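Local coordinates for protein chitosanase (Bacillus subtilis subsp. subtilis str. 168, PDB 7C6C) that hydrolyses internal beta-(1->4) linkages between glucosamine units of partly acetylated chitosan, as a secreted endo-acting glycosidase of family 46, at residues Arg9-Leu14 with Val139-Val144; Ala158-Thr163 with Lys178-Lys183; Val211-Ser216 with Ile229-Asn234. All coordinates share one frame; numbering follows the deposited sequence. Where two conformers were deposited one is given.

Contact 1: residues Arg9-Leu14 with Val139-Val144; sequences RRAEQL and VMYDTV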
loop_
_atom_site.group_PDB
_atom_site.type_symbol
_atom_site.label_atom_id
_atom_site.label_comp_id
_atom_site.label_asym_id
_atom_site.label_seq_id
_atom_site.Cartn_x
_atom_site.Cartn_y
_atom_site.Cartn_z
ATOM N N ARG A 9 -3.664 5.300 -12.323
ATOM C CA ARG A 9 -3.576 6.593 -11.659
ATOM C C ARG A 9 -4.675 6.742 -10.617
ATOM O O ARG A 9 -4.419 7.177 -9.490
ATOM C CB ARG A 9 -3.645 7.733 -12.678
ATOM C CG ARG A 9 -3.608 9.103 -12.007
ATOM C CD ARG A 9 -3.841 10.274 -12.955
ATOM N NE ARG A 9 -4.945 10.056 -13.883
ATOM C CZ ARG A 9 -6.237 10.174 -13.598
ATOM N NH1 ARG A 9 -6.635 10.511 -12.370
ATOM N NH2 ARG A 9 -7.132 9.943 -14.559
ATOM N N ARG A 10 -5.915 6.400 -10.983
ATOM C CA ARG A 10 -7.022 6.524 -10.039
ATOM C C ARG A 10 -6.802 5.646 -8.814
ATOM O O ARG A 10 -7.046 6.077 -7.678
ATOM C CB ARG A 10 -8.345 6.191 -10.734
ATOM C CG ARG A 10 -8.692 7.187 -11.818
ATOM C CD ARG A 10 -10.031 6.925 -12.478
ATOM N NE ARG A 10 -10.242 7.933 -13.511
ATOM C CZ ARG A 10 -10.440 7.679 -14.797
ATOM N NH1 ARG A 10 -10.527 6.428 -15.234
ATOM N NH2 ARG A 10 -10.565 8.690 -15.643
ATOM N N ALA A 11 -6.352 4.404 -9.029
ATOM C CA ALA A 11 -6.053 3.515 -7.911
ATOM C C ALA A 11 -5.011 4.129 -6.990
ATOM O O ALA A 11 -5.131 4.054 -5.759
ATOM C CB ALA A 11 -5.557 2.172 -8.440
ATOM N N GLU A 12 -3.977 4.737 -7.572
ATOM C CA GLU A 12 -2.910 5.332 -6.776
ATOM C C GLU A 12 -3.381 6.583 -6.042
ATOM O O GLU A 12 -2.936 6.847 -4.917
ATOM C CB GLU A 12 -1.697 5.607 -7.667
ATOM C CG GLU A 12 -1.069 4.311 -8.141
ATOM C CD GLU A 12 -0.007 4.464 -9.212
ATOM O OE1 GLU A 12 0.021 5.504 -9.900
ATOM O OE2 GLU A 12 0.802 3.522 -9.371
ATOM N N GLN A 13 -4.268 7.370 -6.653
ATOM C CA GLN A 13 -4.789 8.545 -5.964
ATOM C C GLN A 13 -5.717 8.160 -4.818
ATOM O O GLN A 13 -5.752 8.850 -3.790
ATOM C CB GLN A 13 -5.437 9.504 -6.961
ATOM C CG GLN A 13 -4.399 10.100 -7.890
ATOM C CD GLN A 13 -4.966 11.158 -8.803
ATOM O OE1 GLN A 13 -6.142 11.516 -8.705
ATOM N NE2 GLN A 13 -4.131 11.667 -9.703
ATOM N N LEU A 14 -6.448 7.047 -4.958
ATOM C CA LEU A 14 -7.198 6.510 -3.825
ATOM C C LEU A 14 -6.254 6.127 -2.688
ATOM O O LEU A 14 -6.428 6.566 -1.542
ATOM C CB LEU A 14 -8.031 5.304 -4.269
ATOM C CG LEU A 14 -9.248 5.643 -5.133
ATOM C CD1 LEU A 14 -9.756 4.408 -5.857
ATOM C CD2 LEU A 14 -10.341 6.279 -4.283
ATOM N N VAL A 139 -8.384 -2.562 -5.583
ATOM C CA VAL A 139 -8.465 -2.987 -4.190
ATOM C C VAL A 139 -7.270 -3.862 -3.829
ATOM O O VAL A 139 -6.682 -3.710 -2.752
ATOM C CB VAL A 139 -9.805 -3.686 -3.899
ATOM C CG1 VAL A 139 -9.818 -4.260 -2.486
ATOM C CG2 VAL A 139 -10.977 -2.725 -4.103
ATOM N N MET A 140 -6.896 -4.798 -4.716
ATOM C CA MET A 140 -5.731 -5.637 -4.434
ATOM C C MET A 140 -4.467 -4.799 -4.292
ATOM O O MET A 140 -3.650 -5.042 -3.395
ATOM C CB MET A 140 -5.531 -6.685 -5.535
ATOM C CG MET A 140 -6.680 -7.665 -5.732
ATOM S SD MET A 140 -7.191 -8.584 -4.265
ATOM C CE MET A 140 -8.764 -7.785 -3.930
ATOM N N TYR A 141 -4.295 -3.814 -5.176
ATOM C CA TYR A 141 -3.122 -2.946 -5.148
ATOM C C TYR A 141 -3.040 -2.189 -3.824
ATOM O O TYR A 141 -1.991 -2.168 -3.166
ATOM C CB TYR A 141 -3.241 -1.994 -6.340
ATOM C CG TYR A 141 -2.070 -1.105 -6.707
ATOM C CD1 TYR A 141 -0.811 -1.246 -6.133
ATOM C CD2 TYR A 141 -2.242 -0.109 -7.663
ATOM C CE1 TYR A 141 0.239 -0.414 -6.504
ATOM C CE2 TYR A 141 -1.214 0.717 -8.037
ATOM C CZ TYR A 141 0.026 0.564 -7.454
ATOM O OH TYR A 141 1.067 1.381 -7.832
ATOM N N ASP A 142 -4.149 -1.575 -3.404
ATOM C CA ASP A 142 -4.154 -0.871 -2.126
ATOM C C ASP A 142 -3.885 -1.831 -0.973
ATOM O O ASP A 142 -3.179 -1.487 -0.015
ATOM C CB ASP A 142 -5.492 -0.172 -1.909
ATOM C CG ASP A 142 -5.493 0.659 -0.652
ATOM O OD1 ASP A 142 -4.772 1.675 -0.630
ATOM O OD2 ASP A 142 -6.182 0.281 0.320
ATOM N N THR A 143 -4.440 -3.044 -1.052
ATOM C CA THR A 143 -4.289 -4.004 0.035
ATOM C C THR A 143 -2.832 -4.399 0.227
ATOM O O THR A 143 -2.336 -4.440 1.357
ATOM C CB THR A 143 -5.149 -5.243 -0.227
ATOM O OG1 THR A 143 -6.526 -4.860 -0.303
ATOM C CG2 THR A 143 -4.993 -6.262 0.897
ATOM N N VAL A 144 -2.123 -4.696 -0.864
ATOM C CA VAL A 144 -0.741 -5.136 -0.689
ATOM C C VAL A 144 0.124 -4.009 -0.141
ATOM O O VAL A 144 1.060 -4.255 0.627
ATOM C CB VAL A 144 -0.176 -5.785 -1.971
ATOM C CG1 VAL A 144 0.143 -4.746 -3.031
ATOM C CG2 VAL A 144 1.070 -6.608 -1.652
#
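The phenol of Y141 and the carboxylate of E12 meet at their polar ends, each reaching from its own helix, with the backbones well apart: A11 and D142, the nearest pair of CA atoms, are still 7.5 Å from each other. Y141 leaves helix 134-147 with CG anti to the backbone N (chi1 -171°), which sends its ring toward the N-terminal helix 5-20. E12 answers with an extended chain beyond CG, running obliquely to the ring, and its carboxylate plane is turned 54° from that of the phenol. The link is a short hydrogen bond, Y141 OH to E12 OE2 at 2.7 Å, and the oxygen accepts it on its anti lone pair, the one directed away from OE1, while lying close to the plane of the ring. Nearer the helix, the aliphatic part of E12 also leans on the aromatic group, with E12 CG 3.6 Å from Y141 CE2. A11 adds a small apolar contact one step back along the same helix, where its CB sits 4.1 Å from Y141 CD2.

OE2 is a shared acceptor, since K8 and R43 form salt bridges to the same oxygen; these two cations would be expected to favour the ionised carboxylate. The phenol is tied down as well, by a hydrogen bond with N114 and an edge-to-face meeting with Y119. Beside it, D142 bridges to R188 and R210 and is hydrogen-bonded to T15. A helix-helix interface joined by a tyrosine-carboxylate bond thus fastens the N-terminal helix, which also carries the predicted proton donor E19, to the helical body of this family 46, lysozyme-clan fold.

Contact 2: residues Ala158-Thr163 with Lys178-Lys183; sequences ALIKRT and KKWLNK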
loop_
_atom_site.group_PDB
_atom_site.type_symbol
_atom_site.label_atom_id
_atom_site.label_comp_id
_atom_site.label_asym_id
_atom_site.label_seq_id
_atom_site.Cartn_x
_atom_site.Cartn_y
_atom_site.Cartn_z
ATOM N N ALA A 158 -2.915 -13.904 2.552
ATOM C CA ALA A 158 -3.768 -14.449 3.606
ATOM C C ALA A 158 -5.198 -13.940 3.469
ATOM O O ALA A 158 -6.160 -14.697 3.646
ATOM C CB ALA A 158 -3.207 -14.098 4.983
ATOM N N LEU A 159 -5.357 -12.659 3.135
ATOM C CA LEU A 159 -6.697 -12.112 2.937
ATOM C C LEU A 159 -7.374 -12.728 1.718
ATOM O O LEU A 159 -8.574 -13.024 1.755
ATOM C CB LEU A 159 -6.636 -10.591 2.800
ATOM C CG LEU A 159 -6.081 -9.835 4.009
ATOM C CD1 LEU A 159 -6.201 -8.349 3.791
ATOM C CD2 LEU A 159 -6.763 -10.245 5.309
ATOM N N ILE A 160 -6.628 -12.915 0.624
ATOM C CA ILE A 160 -7.191 -13.559 -0.562
ATOM C C ILE A 160 -7.684 -14.958 -0.221
ATOM O O ILE A 160 -8.808 -15.344 -0.566
ATOM C CB ILE A 160 -6.166 -13.582 -1.712
ATOM C CG1 ILE A 160 -5.939 -12.182 -2.279
ATOM C CG2 ILE A 160 -6.614 -14.539 -2.816
ATOM C CD1 ILE A 160 -4.803 -12.120 -3.273
ATOM N N LYS A 161 -6.850 -15.740 0.471
ATOM C CA LYS A 161 -7.228 -17.114 0.789
ATOM C C LYS A 161 -8.430 -17.163 1.725
ATOM O O LYS A 161 -9.323 -18.001 1.550
ATOM C CB LYS A 161 -6.038 -17.871 1.376
ATOM C CG LYS A 161 -4.969 -18.218 0.351
ATOM C CD LYS A 161 -3.862 -19.069 0.951
ATOM C CE LYS A 161 -3.081 -18.311 2.008
ATOM N NZ LYS A 161 -1.957 -19.139 2.543
ATOM N N ARG A 162 -8.480 -16.275 2.719
ATOM C CA ARG A 162 -9.627 -16.260 3.620
ATOM C C ARG A 162 -10.901 -15.875 2.883
ATOM O O ARG A 162 -11.974 -16.421 3.164
ATOM C CB ARG A 162 -9.371 -15.330 4.805
ATOM C CG ARG A 162 -8.324 -15.879 5.750
ATOM C CD ARG A 162 -8.603 -15.533 7.195
ATOM N NE ARG A 162 -8.387 -14.120 7.475
ATOM C CZ ARG A 162 -7.213 -13.593 7.809
ATOM N NH1 ARG A 162 -6.132 -14.359 7.897
ATOM N NH2 ARG A 162 -7.123 -12.297 8.055
ATOM N N THR A 163 -10.797 -14.940 1.934
ATOM C CA THR A 163 -11.943 -14.578 1.109
ATOM C C THR A 163 -12.388 -15.754 0.250
ATOM O O THR A 163 -13.584 -16.067 0.179
ATOM C CB THR A 163 -11.587 -13.375 0.238
ATOM O OG1 THR A 163 -11.209 -12.278 1.076
ATOM C CG2 THR A 163 -12.778 -12.967 -0.603
ATOM N N LYS A 178 -18.156 -9.532 -8.320
ATOM C CA LYS A 178 -18.676 -8.463 -7.474
ATOM C C LYS A 178 -19.004 -8.981 -6.078
ATOM O O LYS A 178 -18.692 -8.327 -5.075
ATOM C CB LYS A 178 -19.887 -7.806 -8.138
ATOM C CG LYS A 178 -19.574 -7.229 -9.516
ATOM C CD LYS A 178 -20.737 -6.436 -10.093
ATOM C CE LYS A 178 -20.379 -5.878 -11.459
ATOM N NZ LYS A 178 -21.480 -5.052 -12.038
ATOM N N LYS A 179 -19.608 -10.167 -5.992
ATOM C CA LYS A 179 -19.857 -10.776 -4.692
ATOM C C LYS A 179 -18.553 -11.115 -3.987
ATOM O O LYS A 179 -18.414 -10.885 -2.781
ATOM C CB LYS A 179 -20.702 -12.037 -4.866
ATOM C CG LYS A 179 -21.287 -12.576 -3.569
ATOM C CD LYS A 179 -22.368 -13.618 -3.833
ATOM C CE LYS A 179 -21.785 -15.021 -3.922
ATOM N NZ LYS A 179 -22.756 -16.000 -4.497
ATOM N N TRP A 180 -17.586 -11.660 -4.728
ATOM C CA TRP A 180 -16.290 -11.989 -4.144
ATOM C C TRP A 180 -15.611 -10.751 -3.573
ATOM O O TRP A 180 -15.060 -10.792 -2.465
ATOM C CB TRP A 180 -15.404 -12.638 -5.204
ATOM C CG TRP A 180 -14.091 -13.143 -4.685
ATOM C CD1 TRP A 180 -13.824 -14.393 -4.210
ATOM C CD2 TRP A 180 -12.863 -12.409 -4.596
ATOM N NE1 TRP A 180 -12.507 -14.484 -3.828
ATOM C CE2 TRP A 180 -11.894 -13.279 -4.058
ATOM C CE3 TRP A 180 -12.489 -11.100 -4.920
ATOM C CZ2 TRP A 180 -10.578 -12.882 -3.834
ATOM C CZ3 TRP A 180 -11.180 -10.709 -4.699
ATOM C CH2 TRP A 180 -10.242 -11.596 -4.160
ATOM N N LEU A 181 -15.637 -9.640 -4.316
ATOM C CA LEU A 181 -14.968 -8.430 -3.848
ATOM C C LEU A 181 -15.639 -7.871 -2.600
ATOM O O LEU A 181 -14.961 -7.363 -1.704
ATOM C CB LEU A 181 -14.922 -7.385 -4.960
ATOM C CG LEU A 181 -14.093 -6.134 -4.651
ATOM C CD1 LEU A 181 -12.625 -6.495 -4.455
ATOM C CD2 LEU A 181 -14.279 -5.100 -5.754
ATOM N N ASN A 182 -16.969 -7.954 -2.515
ATOM C CA ASN A 182 -17.636 -7.513 -1.294
ATOM C C ASN A 182 -17.193 -8.347 -0.099
ATOM O O ASN A 182 -16.967 -7.814 0.994
ATOM C CB ASN A 182 -19.150 -7.558 -1.468
ATOM C CG ASN A 182 -19.655 -6.463 -2.377
ATOM O OD1 ASN A 182 -19.033 -5.410 -2.500
ATOM N ND2 ASN A 182 -20.789 -6.703 -3.018
ATOM N N LYS A 183 -17.034 -9.657 -0.296
ATOM C CA LYS A 183 -16.536 -10.497 0.786
ATOM C C LYS A 183 -15.084 -10.171 1.112
ATOM O O LYS A 183 -14.690 -10.188 2.284
ATOM C CB LYS A 183 -16.711 -11.974 0.438
ATOM C CG LYS A 183 -18.148 -12.350 0.109
ATOM C CD LYS A 183 -18.640 -13.537 0.928
ATOM C CE LYS A 183 -20.077 -13.907 0.562
ATOM N NZ LYS A 183 -20.777 -14.649 1.652
#
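With chi1 at -59°, T163 places its methyl CG2 anti to the backbone N and aims it across at W180, while OG1 is left beside the backbone of its own helix. W180 has the matching setting: CG lies anti to the backbone N, and the second torsion stands the indole so that one face meets the threonine. The two side chains cross at about a right angle. CG2 rides over the pyrrole part of the ring system, 3.7 Å from the centroid of the five-membered ring and 20° off its normal, a well-formed CH-pi contact displaced toward the rim. The atoms beneath it are W180 NE1 and CE2, with T163 CG2 to W180 NE1 measuring 3.6 Å. I160 reaches the same indole differently, since its CG2 stands at the ring edge, near the plane, 4.4 Å from W180 CZ2. K183 contributes the base of its side chain: K183 CB lies 4.2 Å from T163 CG2, whereas the rest of the lysine leads away.

The axes of the two short helical segments approach to 10.3 Å and run at 122° to each other, joining helix 156-167 to helix 177-193. The indole sits between more partners than these: F184 meets it ring to ring, and M140 of helix 134-147 touches it too.

T163 OG1 donates to L159 O at 2.8 Å, reaching that carbonyl from the opposite face to T163 N, so the methyl is the branch that meets the indole. No hydrogen bond joins residues 158-163 to 178-183, and the contact between them is one of dispersion and CH-pi attraction. The indole N-H bonds to N164 OD1, one residue farther along helix 156-167, giving the helix pair a polar tie that, with the packing on the ring, would restrain its rotation.

Contact 3: residues Val211-Ser216 with Ile229-Asn234; sequences VDVLRS and IHVRSN. With LMR ((2S)-2-hydroxybutanedioic acid), chain B.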
loop_
_atom_site.group_PDB
_atom_site.type_symbol
_atom_site.label_atom_id
_atom_site.label_comp_id
_atom_site.label_asym_id
_atom_site.label_seq_id
_atom_site.Cartn_x
_atom_site.Cartn_y
_atom_site.Cartn_z
ATOM N N VAL A 211 -11.761 0.909 3.437
ATOM C CA VAL A 211 -12.628 -0.171 2.973
ATOM C C VAL A 211 -13.972 0.386 2.519
ATOM O O VAL A 211 -14.499 -0.000 1.467
ATOM C CB VAL A 211 -12.785 -1.251 4.060
ATOM C CG1 VAL A 211 -13.839 -2.264 3.637
ATOM C CG2 VAL A 211 -11.455 -1.941 4.314
ATOM N N ASP A 212 -14.541 1.323 3.288
ATOM C CA ASP A 212 -15.830 1.890 2.909
ATOM C C ASP A 212 -15.723 2.785 1.681
ATOM O O ASP A 212 -16.652 2.821 0.869
ATOM C CB ASP A 212 -16.463 2.640 4.079
ATOM C CG ASP A 212 -17.940 2.901 3.862
ATOM O OD1 ASP A 212 -18.702 1.922 3.690
ATOM O OD2 ASP A 212 -18.342 4.081 3.853
ATOM N N VAL A 213 -14.615 3.512 1.516
ATOM C CA VAL A 213 -14.446 4.311 0.303
ATOM C C VAL A 213 -14.454 3.406 -0.923
ATOM O O VAL A 213 -15.111 3.694 -1.932
ATOM C CB VAL A 213 -13.166 5.164 0.384
ATOM C CG1 VAL A 213 -12.891 5.833 -0.955
ATOM C CG2 VAL A 213 -13.289 6.205 1.481
ATOM N N LEU A 214 -13.719 2.293 -0.848
ATOM C CA LEU A 214 -13.659 1.362 -1.968
ATOM C C LEU A 214 -15.011 0.701 -2.199
ATOM O O LEU A 214 -15.452 0.556 -3.346
ATOM C CB LEU A 214 -12.558 0.328 -1.714
ATOM C CG LEU A 214 -11.139 0.914 -1.673
ATOM C CD1 LEU A 214 -10.155 -0.079 -1.032
ATOM C CD2 LEU A 214 -10.666 1.334 -3.072
ATOM N N ARG A 215 -15.697 0.321 -1.121
ATOM C CA ARG A 215 -17.023 -0.262 -1.271
ATOM C C ARG A 215 -17.994 0.717 -1.913
ATOM O O ARG A 215 -18.870 0.304 -2.678
ATOM C CB ARG A 215 -17.549 -0.747 0.080
ATOM C CG ARG A 215 -18.588 -1.847 -0.079
ATOM C CD ARG A 215 -19.271 -2.223 1.216
ATOM N NE ARG A 215 -18.352 -2.679 2.259
ATOM C CZ ARG A 215 -17.936 -3.937 2.420
ATOM N NH1 ARG A 215 -18.324 -4.897 1.584
ATOM N NH2 ARG A 215 -17.126 -4.235 3.425
ATOM N N SER A 216 -17.859 2.015 -1.617
ATOM C CA SER A 216 -18.759 2.998 -2.215
ATOM C C SER A 216 -18.601 3.058 -3.726
ATOM O O SER A 216 -19.578 3.312 -4.439
ATOM C CB SER A 216 -18.529 4.374 -1.592
ATOM O OG SER A 216 -18.982 4.400 -0.246
ATOM N N ILE A 229 -14.165 10.378 -10.173
ATOM C CA ILE A 229 -14.621 9.705 -8.965
ATOM C C ILE A 229 -14.683 10.746 -7.861
ATOM O O ILE A 229 -13.741 11.525 -7.679
ATOM C CB ILE A 229 -13.657 8.575 -8.569
ATOM C CG1 ILE A 229 -13.702 7.447 -9.602
ATOM C CG2 ILE A 229 -13.967 8.072 -7.156
ATOM C CD1 ILE A 229 -12.597 6.430 -9.441
ATOM N N HIS A 230 -15.779 10.764 -7.118
ATOM C CA HIS A 230 -15.874 11.595 -5.924
ATOM C C HIS A 230 -15.798 10.721 -4.688
ATOM O O HIS A 230 -16.570 9.770 -4.544
ATOM C CB HIS A 230 -17.137 12.448 -5.926
ATOM C CG HIS A 230 -17.153 13.439 -7.038
ATOM N ND1 HIS A 230 -17.772 13.193 -8.245
ATOM C CD2 HIS A 230 -16.571 14.654 -7.152
ATOM C CE1 HIS A 230 -17.603 14.232 -9.042
ATOM N NE2 HIS A 230 -16.876 15.131 -8.403
ATOM N N VAL A 231 -14.860 11.043 -3.815
ATOM C CA VAL A 231 -14.720 10.397 -2.522
ATOM C C VAL A 231 -15.362 11.307 -1.489
ATOM O O VAL A 231 -15.067 12.507 -1.445
ATOM C CB VAL A 231 -13.236 10.164 -2.198
ATOM C CG1 VAL A 231 -13.072 9.681 -0.766
ATOM C CG2 VAL A 231 -12.643 9.176 -3.189
ATOM N N ARG A 232 -16.250 10.751 -0.670
ATOM C CA ARG A 232 -16.885 11.504 0.414
ATOM C C ARG A 232 -16.779 10.647 1.666
ATOM O O ARG A 232 -17.499 9.657 1.825
ATOM C CB ARG A 232 -18.327 11.900 0.092
ATOM C CG ARG A 232 -18.386 13.048 -0.920
ATOM C CD ARG A 232 -19.791 13.698 -1.094
ATOM N NE ARG A 232 -19.863 14.383 -2.392
ATOM C CZ ARG A 232 -20.013 13.721 -3.535
ATOM N NH1 ARG A 232 -20.192 12.411 -3.509
ATOM N NH2 ARG A 232 -19.970 14.353 -4.693
ATOM N N SER A 233 -15.851 11.014 2.543
ATOM C CA SER A 233 -15.489 10.184 3.677
ATOM C C SER A 233 -15.471 11.034 4.933
ATOM O O SER A 233 -14.836 12.092 4.958
ATOM C CB SER A 233 -14.099 9.598 3.438
ATOM O OG SER A 233 -13.584 9.011 4.614
ATOM N N ASN A 234 -16.166 10.574 5.974
ATOM C CA ASN A 234 -16.078 11.263 7.257
ATOM C C ASN A 234 -14.642 11.286 7.763
ATOM O O ASN A 234 -14.188 12.288 8.325
ATOM C CB ASN A 234 -16.997 10.603 8.285
ATOM C CG ASN A 234 -18.467 10.788 7.962
ATOM O OD1 ASN A 234 -18.848 11.714 7.245
ATOM N ND2 ASN A 234 -19.307 9.908 8.501
HETATM C C1 LMR B . -18.707 7.611 5.887
HETATM O O1A LMR B . -18.123 8.618 5.438
HETATM O O1B LMR B . -19.839 7.255 5.495
HETATM C C2 LMR B . -18.038 6.791 6.951
HETATM O O2 LMR B . -18.989 5.855 7.471
HETATM C C3 LMR B . -16.842 6.030 6.381
HETATM C C4 LMR B . -15.678 6.959 6.102
HETATM O O4A LMR B . -15.238 7.662 7.040
HETATM O O4B LMR B . -15.191 6.988 4.948
HETATM O O HOH W 1 -17.936 6.572 1.012
#
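S233 and N234 grip the bound malate while V213 comes up to the same spot from the facing helix. S233 OG donates to O4B of the ligand at 2.6 Å, and the backbone N of N234 gives a fairly straight bond (163°) to O1A at 2.8 Å, so each carboxylate is held by a different donor. D212 OD2 comes no closer than 3.5 Å to malate, at C3. V213 CG2 lies 4.0 Å from S233 CB and as close to the malate O4B, and its other methyl, CG1, meets V231 CG1 at 3.9 Å, the two valines crossing at about a right angle.

Strand 229-233 pairs antiparallel with 237-241 as a two-stranded hairpin near the C-terminus, and helix 209-219 packs against it through V213. The serine is positioned at the hairpin turn: OG is anti to the backbone N (chi1 168°), and it also takes a hydrogen bond from Y236 N, while E235 N bonds to the ligand. One water joins the segments, lying 2.7 Å from S216 OG and donating to R232 O at 3.2 Å. Farther out, V213 and L214 touch F18 of helix 5-20, and R215 is anchored by D186.

The three contacts touch one another, two joining helix to helix and the third helix to strand. Contact 1, whose centre lies about 7 Å from that of the chain, joins the other two: its centre is about 16 Å from that of contact 2 and 13 Å from that of contact 3. M140 CE lies 3.9 Å from W180 CZ3, while L14 CD2 meets V231 CG2, also at 3.9 Å. Contacts 2 and 3 touch more sparingly, through a probable hydrogen bond of N182 O with R215 NH1. Malate is bound at contact 3 alone, away from the annotated catalytic residues; the side chain of E12 in contact 1 is about 9 Å from that of E19, the predicted proton donor.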